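Local atomic coordinates of minor fimbrium subunit Mfa5 (Porphyromonas gingivalis ATCC 33277, PDB entry 6TO1), a protein that serves as an accessory subunit of the minor fimbriae, cell-surface pili that mediate biofilm formation and adhesion to host cells and other oral bacteria. Residues V526-K534 with G575-K586; D415-K424 with Y469-I478. One frame throughout, in Å; residues are numbered along the deposited sequence.

In the fold
The two contacts lie in neighbouring parts of the elongated chain, their centres about 16 Å apart, and both segments of contact 2 precede those of contact 1 in the chain. Contact 2 sits in a β-sandwich, one sheet of which includes strands 90-98 and 110-119 along with 421-423 and 463-473; contact 1 lies at the start of the next sheet. They meet directly. Lys-534 NZ forms a 3.0 Å salt bridge with Asp-476 OD1, on the short helix that ends contact 2. Val-526 CG2 packs 3.6 Å from Phe-421 CZ, and Leu-528 CG 3.8 Å from Ala-473 CB. These touches join the two β-structures, well removed from the magnesium and calcium sites.

Contact 1: V526-K534 with G575-K586; sequences VKLGYGVIK and GHIVPKWIKLDK
Tyr-530 lies along the 575-586 segment and touches it from CB to hydroxyl. Its CB is 3.9 Å from Trp-581 CB, the two side chains crossing at about a right angle. With CG anti to the carbonyl carbon (chi1 -60°), the ring runs out past the strand, CD1 3.5 Å from Lys-583 CA. CE1 brings the ring edge to Gly-575 O, which lies in the ring plane. Over one face sits Ile-577 CD1, in a CH-pi contact 3.9 Å from the Tyr-530 ring centroid and displaced toward the rim. At the tip, a water 2.7 Å from Tyr-530 OH donates to Gly-575 O.

The backbones pair antiparallel. Gly-531 and Ile-582 exchange both bonds, Ile-582 N to Gly-531 O being the straighter at 171°. Leu-584 N donates to Gly-529 O at 2.8 Å, from above the carbonyl plane, and a second water also donates to that oxygen. Leu-584 CG packs against the backbone N of Gly-531, a residue with no side chain. The extended Lys-586 chain runs back past Leu-528 O to a weak bond with Lys-527 O. On the other side of the sheet, Ile-533 CD1 meets Ile-582 CD1 at 3.7 Å, among side chains of strands 592-596 and 624-628.

His-576 ND1 accepts Lys-583 N in its ring plane, tying the preceding loop down. That loop turns through a cis peptide before Pro-579, and Lys-580 and Trp-581 both face Ile-577 in a classic beta bulge beside the short strand 582-583.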
loop_
_atom_site.group_PDB
_atom_site.type_symbol
_atom_site.label_atom_id
_atom_site.label_comp_id
_atom_site.label_asym_id
_atom_site.label_seq_id
_atom_site.Cartn_x
_atom_site.Cartn_y
_atom_site.Cartn_z
ATOM N N VAL A 526 25.828 -0.869 -19.930
ATOM C CA VAL A 526 27.157 -0.551 -19.434
ATOM C C VAL A 526 28.176 -0.761 -20.552
ATOM O O VAL A 526 28.008 -1.619 -21.430
ATOM C CB VAL A 526 27.570 -1.387 -18.198
ATOM C CG1 VAL A 526 26.597 -1.177 -17.039
ATOM C CG2 VAL A 526 27.660 -2.834 -18.531
ATOM N N LYS A 527 29.229 0.042 -20.502
ATOM C CA LYS A 527 30.435 -0.157 -21.316
ATOM C C LYS A 527 31.624 -0.436 -20.404
ATOM O O LYS A 527 31.781 0.193 -19.350
ATOM C CB LYS A 527 30.697 1.074 -22.192
ATOM C CG LYS A 527 29.598 1.339 -23.204
ATOM C CD LYS A 527 29.771 2.678 -23.947
ATOM C CE LYS A 527 28.557 2.934 -24.844
ATOM N NZ LYS A 527 28.590 4.243 -25.527
ATOM N N LEU A 528 32.445 -1.406 -20.805
ATOM C CA LEU A 528 33.620 -1.764 -20.024
ATOM C C LEU A 528 34.571 -0.574 -19.924
ATOM O O LEU A 528 34.695 0.229 -20.852
ATOM C CB LEU A 528 34.341 -2.950 -20.672
ATOM C CG LEU A 528 33.877 -4.331 -20.246
ATOM C CD1 LEU A 528 32.416 -4.482 -20.630
ATOM C CD2 LEU A 528 34.703 -5.373 -20.942
ATOM N N GLY A 529 35.233 -0.457 -18.776
ATOM C CA GLY A 529 36.182 0.620 -18.558
ATOM C C GLY A 529 37.646 0.217 -18.724
ATOM O O GLY A 529 38.500 1.091 -18.893
ATOM N N TYR A 530 37.942 -1.083 -18.670
ATOM C CA TYR A 530 39.315 -1.591 -18.743
ATOM C C TYR A 530 39.405 -2.876 -19.546
ATOM O O TYR A 530 38.606 -3.793 -19.365
ATOM C CB TYR A 530 39.890 -1.859 -17.325
ATOM C CG TYR A 530 39.915 -0.599 -16.501
ATOM C CD1 TYR A 530 41.024 0.240 -16.497
ATOM C CD2 TYR A 530 38.785 -0.196 -15.788
ATOM C CE1 TYR A 530 41.012 1.424 -15.792
ATOM C CE2 TYR A 530 38.769 0.972 -15.086
ATOM C CZ TYR A 530 39.876 1.779 -15.081
ATOM O OH TYR A 530 39.844 2.946 -14.367
ATOM N N GLY A 531 40.430 -2.970 -20.395
ATOM C CA GLY A 531 40.708 -4.179 -21.132
ATOM C C GLY A 531 42.055 -4.766 -20.741
ATOM O O GLY A 531 42.708 -4.312 -19.794
ATOM N N VAL A 532 42.424 -5.827 -21.459
ATOM C CA VAL A 532 43.702 -6.494 -21.250
ATOM C C VAL A 532 44.333 -6.821 -22.591
ATOM O O VAL A 532 43.662 -6.915 -23.617
ATOM C CB VAL A 532 43.571 -7.789 -20.432
ATOM C CG1 VAL A 532 43.021 -7.509 -19.053
ATOM C CG2 VAL A 532 42.710 -8.818 -21.164
ATOM N N ILE A 533 45.655 -7.010 -22.568
ATOM C CA ILE A 533 46.391 -7.524 -23.714
ATOM C C ILE A 533 47.247 -8.669 -23.213
ATOM O O ILE A 533 48.104 -8.475 -22.342
ATOM C CB ILE A 533 47.234 -6.437 -24.405
ATOM C CG1 ILE A 533 46.284 -5.472 -25.109
ATOM C CG2 ILE A 533 48.223 -7.055 -25.412
ATOM C CD1 ILE A 533 46.906 -4.189 -25.664
ATOM N N LYS A 534 46.952 -9.868 -23.690
ATOM C CA LYS A 534 47.684 -11.056 -23.323
ATOM C C LYS A 534 48.779 -11.273 -24.367
ATOM O O LYS A 534 48.552 -11.063 -25.562
ATOM C CB LYS A 534 46.764 -12.262 -23.282
ATOM C CG LYS A 534 45.644 -12.132 -22.267
ATOM C CD LYS A 534 44.904 -13.439 -22.122
ATOM C CE LYS A 534 43.470 -13.349 -22.637
ATOM N NZ LYS A 534 42.684 -14.567 -22.223
ATOM N N GLY A 575 46.153 6.198 -15.832
ATOM C CA GLY A 575 44.837 5.625 -15.935
ATOM C C GLY A 575 44.811 4.117 -15.881
ATOM O O GLY A 575 43.766 3.538 -15.564
ATOM N N HIS A 576 45.925 3.465 -16.175
ATOM C CA HIS A 576 45.966 2.013 -16.142
ATOM C C HIS A 576 46.164 1.521 -14.721
ATOM O O HIS A 576 46.650 2.239 -13.845
ATOM C CB HIS A 576 47.046 1.533 -17.103
ATOM C CG HIS A 576 46.961 2.206 -18.438
ATOM N ND1 HIS A 576 45.800 2.235 -19.176
ATOM C CD2 HIS A 576 47.870 2.919 -19.145
ATOM C CE1 HIS A 576 46.000 2.914 -20.292
ATOM N NE2 HIS A 576 47.251 3.337 -20.299
ATOM N N ILE A 577 45.717 0.293 -14.487
ATOM C CA ILE A 577 45.710 -0.292 -13.157
ATOM C C ILE A 577 46.547 -1.561 -13.180
ATOM O O ILE A 577 46.187 -2.535 -13.856
ATOM C CB ILE A 577 44.283 -0.603 -12.676
ATOM C CG1 ILE A 577 43.428 0.664 -12.640
ATOM C CG2 ILE A 577 44.354 -1.266 -11.334
ATOM C CD1 ILE A 577 41.905 0.377 -12.483
ATOM N N VAL A 578 47.632 -1.574 -12.403
ATOM C CA VAL A 578 48.488 -2.756 -12.329
ATOM C C VAL A 578 47.628 -3.930 -11.886
ATOM O O VAL A 578 46.692 -3.747 -11.099
ATOM C CB VAL A 578 49.680 -2.578 -11.367
ATOM C CG1 VAL A 578 50.370 -1.266 -11.615
ATOM C CG2 VAL A 578 49.224 -2.709 -9.915
ATOM N N PRO A 579 47.918 -5.157 -12.336
ATOM C CA PRO A 579 49.011 -5.492 -13.250
ATOM C C PRO A 579 48.666 -5.502 -14.739
ATOM O O PRO A 579 49.576 -5.524 -15.566
ATOM C CB PRO A 579 49.388 -6.912 -12.805
ATOM C CG PRO A 579 48.086 -7.497 -12.357
ATOM C CD PRO A 579 47.240 -6.359 -11.825
ATOM N N LYS A 580 47.377 -5.464 -15.084
ATOM C CA LYS A 580 46.967 -5.801 -16.437
ATOM C C LYS A 580 45.842 -4.966 -17.027
ATOM O O LYS A 580 45.536 -5.156 -18.210
ATOM C CB LYS A 580 46.548 -7.283 -16.472
ATOM C CG LYS A 580 45.343 -7.594 -15.578
ATOM C CD LYS A 580 45.296 -9.052 -15.193
ATOM C CE LYS A 580 43.917 -9.641 -15.374
ATOM N NZ LYS A 580 43.838 -10.989 -14.755
ATOM N N TRP A 581 45.261 -4.014 -16.289
ATOM C CA TRP A 581 44.019 -3.369 -16.724
ATOM C C TRP A 581 44.291 -2.082 -17.495
ATOM O O TRP A 581 44.703 -1.063 -16.931
ATOM C CB TRP A 581 43.105 -3.123 -15.520
ATOM C CG TRP A 581 42.831 -4.330 -14.720
ATOM C CD1 TRP A 581 43.374 -4.659 -13.517
ATOM C CD2 TRP A 581 41.913 -5.381 -15.040
ATOM N NE1 TRP A 581 42.876 -5.858 -13.083
ATOM C CE2 TRP A 581 41.979 -6.323 -14.007
ATOM C CE3 TRP A 581 41.064 -5.626 -16.122
ATOM C CZ2 TRP A 581 41.207 -7.484 -14.003
ATOM C CZ3 TRP A 581 40.307 -6.793 -16.120
ATOM C CH2 TRP A 581 40.378 -7.696 -15.077
ATOM N N ILE A 582 44.028 -2.123 -18.796
ATOM C CA ILE A 582 44.277 -1.001 -19.697
ATOM C C ILE A 582 43.003 -0.177 -19.797
ATOM O O ILE A 582 41.969 -0.673 -20.260
ATOM C CB ILE A 582 44.726 -1.493 -21.084
ATOM C CG1 ILE A 582 45.960 -2.384 -20.920
ATOM C CG2 ILE A 582 44.913 -0.346 -22.012
ATOM C CD1 ILE A 582 46.333 -3.164 -22.171
ATOM N N LYS A 583 43.087 1.082 -19.382
ATOM C CA LYS A 583 41.935 1.969 -19.417
ATOM C C LYS A 583 41.443 2.171 -20.841
ATOM O O LYS A 583 42.219 2.493 -21.748
ATOM C CB LYS A 583 42.305 3.314 -18.802
ATOM C CG LYS A 583 41.139 4.308 -18.709
ATOM C CD LYS A 583 41.371 5.286 -17.559
ATOM C CE LYS A 583 40.135 6.154 -17.291
ATOM N NZ LYS A 583 40.228 6.817 -15.958
ATOM N N LEU A 584 40.132 2.023 -21.024
ATOM C CA LEU A 584 39.505 2.072 -22.330
ATOM C C LEU A 584 38.831 3.415 -22.562
ATOM O O LEU A 584 38.415 4.089 -21.613
ATOM C CB LEU A 584 38.465 0.960 -22.464
ATOM C CG LEU A 584 38.981 -0.464 -22.395
ATOM C CD1 LEU A 584 37.868 -1.486 -22.439
ATOM C CD2 LEU A 584 40.008 -0.707 -23.536
ATOM N N ASP A 585 38.718 3.797 -23.841
ATOM C CA ASP A 585 37.964 4.987 -24.226
ATOM C C ASP A 585 36.528 4.552 -24.504
ATOM O O ASP A 585 36.242 3.946 -25.546
ATOM C CB ASP A 585 38.574 5.670 -25.445
ATOM C CG ASP A 585 37.756 6.865 -25.917
ATOM O OD1 ASP A 585 36.731 7.202 -25.276
ATOM O OD2 ASP A 585 38.145 7.467 -26.942
ATOM N N LYS A 586 35.625 4.859 -23.576
ATOM C CA LYS A 586 34.253 4.401 -23.697
ATOM C C LYS A 586 33.466 5.143 -24.759
ATOM O O LYS A 586 32.371 4.687 -25.127
ATOM C CB LYS A 586 33.526 4.557 -22.353
ATOM C CG LYS A 586 34.086 3.713 -21.237
ATOM C CD LYS A 586 33.178 3.849 -20.012
ATOM C CE LYS A 586 33.602 2.959 -18.870
ATOM N NZ LYS A 586 32.510 2.882 -17.838
HETATM O O HOH W 1 37.473 3.859 -19.081
HETATM O O HOH W 2 41.941 4.605 -14.226
HETATM O O HOH W 3 46.891 -6.319 -20.134
#

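Contact 2: D415-K424 with Y469-I478; sequences DFVAPGFIVK and YRIYADLDYI
Tyr-469 and Asp-415 approach from opposite directions, ring and carboxylate planes 45° apart. Tyr-469 OH donates to the syn lone pair of Asp-415 OD2 at 2.6 Å. The ring is lifted toward this partner by a chi1 of 57°, which sets CG between the backbone N and the carbonyl carbon. Val-423 crosses the tyrosine side chain at about a right angle, CG1 3.9 Å from Tyr-469 CD1. On the same face, Phe-421 CD1 lies 4.0 Å from Ile-471 CD1, and its CE1 as far from Ala-473 CB.

This is the interior of a two-sheet β-sandwich. Strand 408-417 belongs to one sheet, and after a type II turn over Pro-419 and Gly-420 the chain enters the other as strand 421-423, antiparallel to 463-473; the Tyr-469 to Asp-415 bond spans the gap between sheets. Ile-422 and Tyr-472 form a doubly hydrogen-bonded pair.

On the opposite face Lys-424 slants across Tyr-472, Lys-424 CG 3.7 Å from Tyr-472 CE2. A bend at chi4 (63°) turns the ammonium into the ring plane, where Lys-424 NZ donates to Tyr-472 OH at 2.8 Å. The ammonium also forms a salt bridge with Glu-106, and the hydroxyl a hydrogen bond with Asp-104, which with Asp-112 forms salt bridges to Arg-470.

Beyond the strand Asp-474 N donates to Gly-420 O, while its OD1 caps the helix by accepting Tyr-477 N from above the carboxylate plane.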
loop_
_atom_site.group_PDB
_atom_site.type_symbol
_atom_site.label_atom_id
_atom_site.label_comp_id
_atom_site.label_asym_id
_atom_site.label_seq_id
_atom_site.Cartn_x
_atom_site.Cartn_y
_atom_site.Cartn_z
ATOM N N ASP A 415 15.024 -12.437 -12.807
ATOM C CA ASP A 415 16.061 -11.541 -13.307
ATOM C C ASP A 415 17.104 -12.415 -13.991
ATOM O O ASP A 415 17.799 -13.177 -13.320
ATOM C CB ASP A 415 16.652 -10.748 -12.146
ATOM C CG ASP A 415 17.839 -9.885 -12.538
ATOM O OD1 ASP A 415 18.019 -9.547 -13.718
ATOM O OD2 ASP A 415 18.582 -9.512 -11.609
ATOM N N PHE A 416 17.144 -12.351 -15.316
ATOM C CA PHE A 416 18.071 -13.126 -16.136
ATOM C C PHE A 416 19.272 -12.232 -16.410
ATOM O O PHE A 416 19.155 -11.223 -17.111
ATOM C CB PHE A 416 17.412 -13.569 -17.439
ATOM C CG PHE A 416 16.366 -14.656 -17.275
ATOM C CD1 PHE A 416 16.719 -15.992 -17.275
ATOM C CD2 PHE A 416 15.026 -14.322 -17.139
ATOM C CE1 PHE A 416 15.754 -16.980 -17.142
ATOM C CE2 PHE A 416 14.068 -15.301 -16.999
ATOM C CZ PHE A 416 14.426 -16.623 -17.020
ATOM N N VAL A 417 20.427 -12.598 -15.863
ATOM C CA VAL A 417 21.642 -11.830 -16.112
ATOM C C VAL A 417 22.104 -12.031 -17.546
ATOM O O VAL A 417 22.026 -13.132 -18.101
ATOM C CB VAL A 417 22.734 -12.218 -15.096
ATOM C CG1 VAL A 417 23.987 -11.442 -15.357
ATOM C CG2 VAL A 417 22.218 -11.964 -13.679
ATOM N N ALA A 418 22.558 -10.949 -18.163
ATOM C CA ALA A 418 22.798 -10.930 -19.591
ATOM C C ALA A 418 24.142 -11.569 -19.945
ATOM O O ALA A 418 25.036 -11.706 -19.094
ATOM C CB ALA A 418 22.784 -9.498 -20.121
ATOM N N PRO A 419 24.286 -11.988 -21.198
ATOM C CA PRO A 419 25.557 -12.579 -21.645
ATOM C C PRO A 419 26.698 -11.591 -21.490
ATOM O O PRO A 419 26.561 -10.395 -21.750
ATOM C CB PRO A 419 25.313 -12.911 -23.125
ATOM C CG PRO A 419 23.847 -12.959 -23.281
ATOM C CD PRO A 419 23.263 -12.004 -22.256
ATOM N N GLY A 420 27.852 -12.113 -21.090
ATOM C CA GLY A 420 29.004 -11.282 -20.876
ATOM C C GLY A 420 29.219 -10.861 -19.445
ATOM O O GLY A 420 30.287 -10.327 -19.136
ATOM N N PHE A 421 28.254 -11.095 -18.562
ATOM C CA PHE A 421 28.352 -10.683 -17.165
ATOM C C PHE A 421 28.103 -11.854 -16.235
ATOM O O PHE A 421 27.273 -12.723 -16.506
ATOM C CB PHE A 421 27.378 -9.518 -16.913
ATOM C CG PHE A 421 27.673 -8.346 -17.775
ATOM C CD1 PHE A 421 28.636 -7.421 -17.401
ATOM C CD2 PHE A 421 27.071 -8.223 -19.011
ATOM C CE1 PHE A 421 28.967 -6.383 -18.229
ATOM C CE2 PHE A 421 27.392 -7.180 -19.850
ATOM C CZ PHE A 421 28.330 -6.248 -19.457
ATOM N N ILE A 422 28.873 -11.892 -15.155
ATOM C CA ILE A 422 28.722 -12.915 -14.132
ATOM C C ILE A 422 28.517 -12.247 -12.783
ATOM O O ILE A 422 28.958 -11.117 -12.552
ATOM C CB ILE A 422 29.937 -13.848 -14.112
ATOM C CG1 ILE A 422 31.188 -13.059 -13.783
ATOM C CG2 ILE A 422 30.131 -14.510 -15.478
ATOM C CD1 ILE A 422 32.462 -13.917 -13.879
ATOM N N VAL A 423 27.807 -12.941 -11.913
ATOM C CA VAL A 423 27.459 -12.422 -10.606
ATOM C C VAL A 423 28.540 -12.851 -9.632
ATOM O O VAL A 423 28.859 -14.038 -9.524
ATOM C CB VAL A 423 26.076 -12.916 -10.152
ATOM C CG1 VAL A 423 25.741 -12.293 -8.803
ATOM C CG2 VAL A 423 25.010 -12.548 -11.158
ATOM N N LYS A 424 29.114 -11.879 -8.939
ATOM C CA LYS A 424 30.176 -12.154 -7.982
ATOM C C LYS A 424 29.717 -13.203 -6.983
ATOM O O LYS A 424 28.618 -13.117 -6.435
ATOM C CB LYS A 424 30.557 -10.851 -7.280
ATOM C CG LYS A 424 31.698 -10.978 -6.269
ATOM C CD LYS A 424 32.044 -9.624 -5.683
ATOM C CE LYS A 424 33.178 -9.703 -4.651
ATOM N NZ LYS A 424 34.439 -10.176 -5.267
ATOM N N TYR A 469 23.367 -6.933 -6.012
ATOM C CA TYR A 469 24.417 -7.906 -6.302
ATOM C C TYR A 469 25.441 -7.253 -7.213
ATOM O O TYR A 469 25.114 -6.363 -8.001
ATOM C CB TYR A 469 23.847 -9.184 -6.956
ATOM C CG TYR A 469 23.064 -8.982 -8.236
ATOM C CD1 TYR A 469 23.691 -9.047 -9.474
ATOM C CD2 TYR A 469 21.683 -8.732 -8.222
ATOM C CE1 TYR A 469 22.986 -8.863 -10.661
ATOM C CE2 TYR A 469 20.970 -8.543 -9.424
ATOM C CZ TYR A 469 21.618 -8.621 -10.633
ATOM O OH TYR A 469 20.944 -8.456 -11.830
ATOM N N ARG A 470 26.685 -7.718 -7.118
ATOM C CA ARG A 470 27.764 -7.232 -7.967
ATOM C C ARG A 470 27.942 -8.138 -9.179
ATOM O O ARG A 470 27.887 -9.369 -9.065
ATOM C CB ARG A 470 29.079 -7.152 -7.192
ATOM C CG ARG A 470 30.212 -6.508 -7.972
ATOM C CD ARG A 470 31.350 -6.010 -7.069
ATOM N NE ARG A 470 30.914 -4.881 -6.258
ATOM C CZ ARG A 470 31.716 -4.148 -5.494
ATOM N NH1 ARG A 470 33.021 -4.411 -5.441
ATOM N NH2 ARG A 470 31.213 -3.138 -4.804
ATOM N N ILE A 471 28.119 -7.514 -10.337
ATOM C CA ILE A 471 28.435 -8.229 -11.568
ATOM C C ILE A 471 29.827 -7.819 -12.037
ATOM O O ILE A 471 30.265 -6.679 -11.852
ATOM C CB ILE A 471 27.431 -8.009 -12.724
ATOM C CG1 ILE A 471 27.330 -6.543 -13.102
ATOM C CG2 ILE A 471 26.070 -8.590 -12.380
ATOM C CD1 ILE A 471 26.412 -6.285 -14.296
ATOM N N TYR A 472 30.492 -8.755 -12.700
ATOM C CA TYR A 472 31.738 -8.481 -13.389
ATOM C C TYR A 472 31.562 -8.744 -14.877
ATOM O O TYR A 472 30.861 -9.680 -15.274
ATOM C CB TYR A 472 32.869 -9.393 -12.900
ATOM C CG TYR A 472 33.317 -9.186 -11.489
ATOM C CD1 TYR A 472 33.774 -7.958 -11.058
ATOM C CD2 TYR A 472 33.300 -10.239 -10.586
ATOM C CE1 TYR A 472 34.205 -7.780 -9.750
ATOM C CE2 TYR A 472 33.724 -10.062 -9.270
ATOM C CZ TYR A 472 34.178 -8.832 -8.869
ATOM O OH TYR A 472 34.604 -8.630 -7.574
ATOM N N ALA A 473 32.253 -7.961 -15.695
ATOM C CA ALA A 473 32.376 -8.295 -17.117
ATOM C C ALA A 473 33.349 -9.462 -17.314
ATOM O O ALA A 473 34.417 -9.503 -16.697
ATOM C CB ALA A 473 32.857 -7.091 -17.914
ATOM N N ASP A 474 32.959 -10.418 -18.167
ATOM C CA ASP A 474 33.779 -11.573 -18.567
ATOM C C ASP A 474 34.439 -11.198 -19.894
ATOM O O ASP A 474 33.826 -11.290 -20.967
ATOM C CB ASP A 474 32.897 -12.812 -18.668
ATOM C CG ASP A 474 33.630 -14.044 -19.137
ATOM O OD1 ASP A 474 34.773 -13.949 -19.617
ATOM O OD2 ASP A 474 33.026 -15.121 -19.028
ATOM N N LEU A 475 35.678 -10.698 -19.816
ATOM C CA LEU A 475 36.299 -10.091 -20.992
ATOM C C LEU A 475 36.465 -11.093 -22.131
ATOM O O LEU A 475 36.288 -10.744 -23.304
ATOM C CB LEU A 475 37.661 -9.497 -20.611
ATOM C CG LEU A 475 37.609 -8.060 -20.093
ATOM C CD1 LEU A 475 36.866 -7.993 -18.758
ATOM C CD2 LEU A 475 38.998 -7.430 -19.943
ATOM N N ASP A 476 36.863 -12.326 -21.815
ATOM C CA ASP A 476 37.108 -13.293 -22.885
ATOM C C ASP A 476 35.803 -13.686 -23.574
ATOM O O ASP A 476 35.767 -13.870 -24.794
ATOM C CB ASP A 476 37.792 -14.538 -22.335
ATOM C CG ASP A 476 39.251 -14.302 -21.945
ATOM O OD1 ASP A 476 39.923 -13.451 -22.556
ATOM O OD2 ASP A 476 39.716 -14.988 -21.017
ATOM N N TYR A 477 34.719 -13.828 -22.810
ATOM C CA TYR A 477 33.423 -14.090 -23.433
ATOM C C TYR A 477 33.021 -12.951 -24.363
ATOM O O TYR A 477 32.563 -13.180 -25.493
ATOM C CB TYR A 477 32.348 -14.312 -22.366
ATOM C CG TYR A 477 31.040 -14.733 -22.980
ATOM C CD1 TYR A 477 30.712 -16.080 -23.113
ATOM C CD2 TYR A 477 30.153 -13.788 -23.462
ATOM C CE1 TYR A 477 29.517 -16.461 -23.697
ATOM C CE2 TYR A 477 28.975 -14.154 -24.052
ATOM C CZ TYR A 477 28.654 -15.485 -24.155
ATOM O OH TYR A 477 27.467 -15.822 -24.747
ATOM N N ILE A 478 33.143 -11.706 -23.888
ATOM C CA ILE A 478 32.790 -10.550 -24.704
ATOM C C ILE A 478 33.666 -10.498 -25.949
ATOM O O ILE A 478 33.190 -10.222 -27.052
ATOM C CB ILE A 478 32.895 -9.259 -23.865
ATOM C CG1 ILE A 478 31.822 -9.291 -22.751
ATOM C CG2 ILE A 478 32.756 -8.044 -24.706
ATOM C CD1 ILE A 478 32.006 -8.281 -21.703
#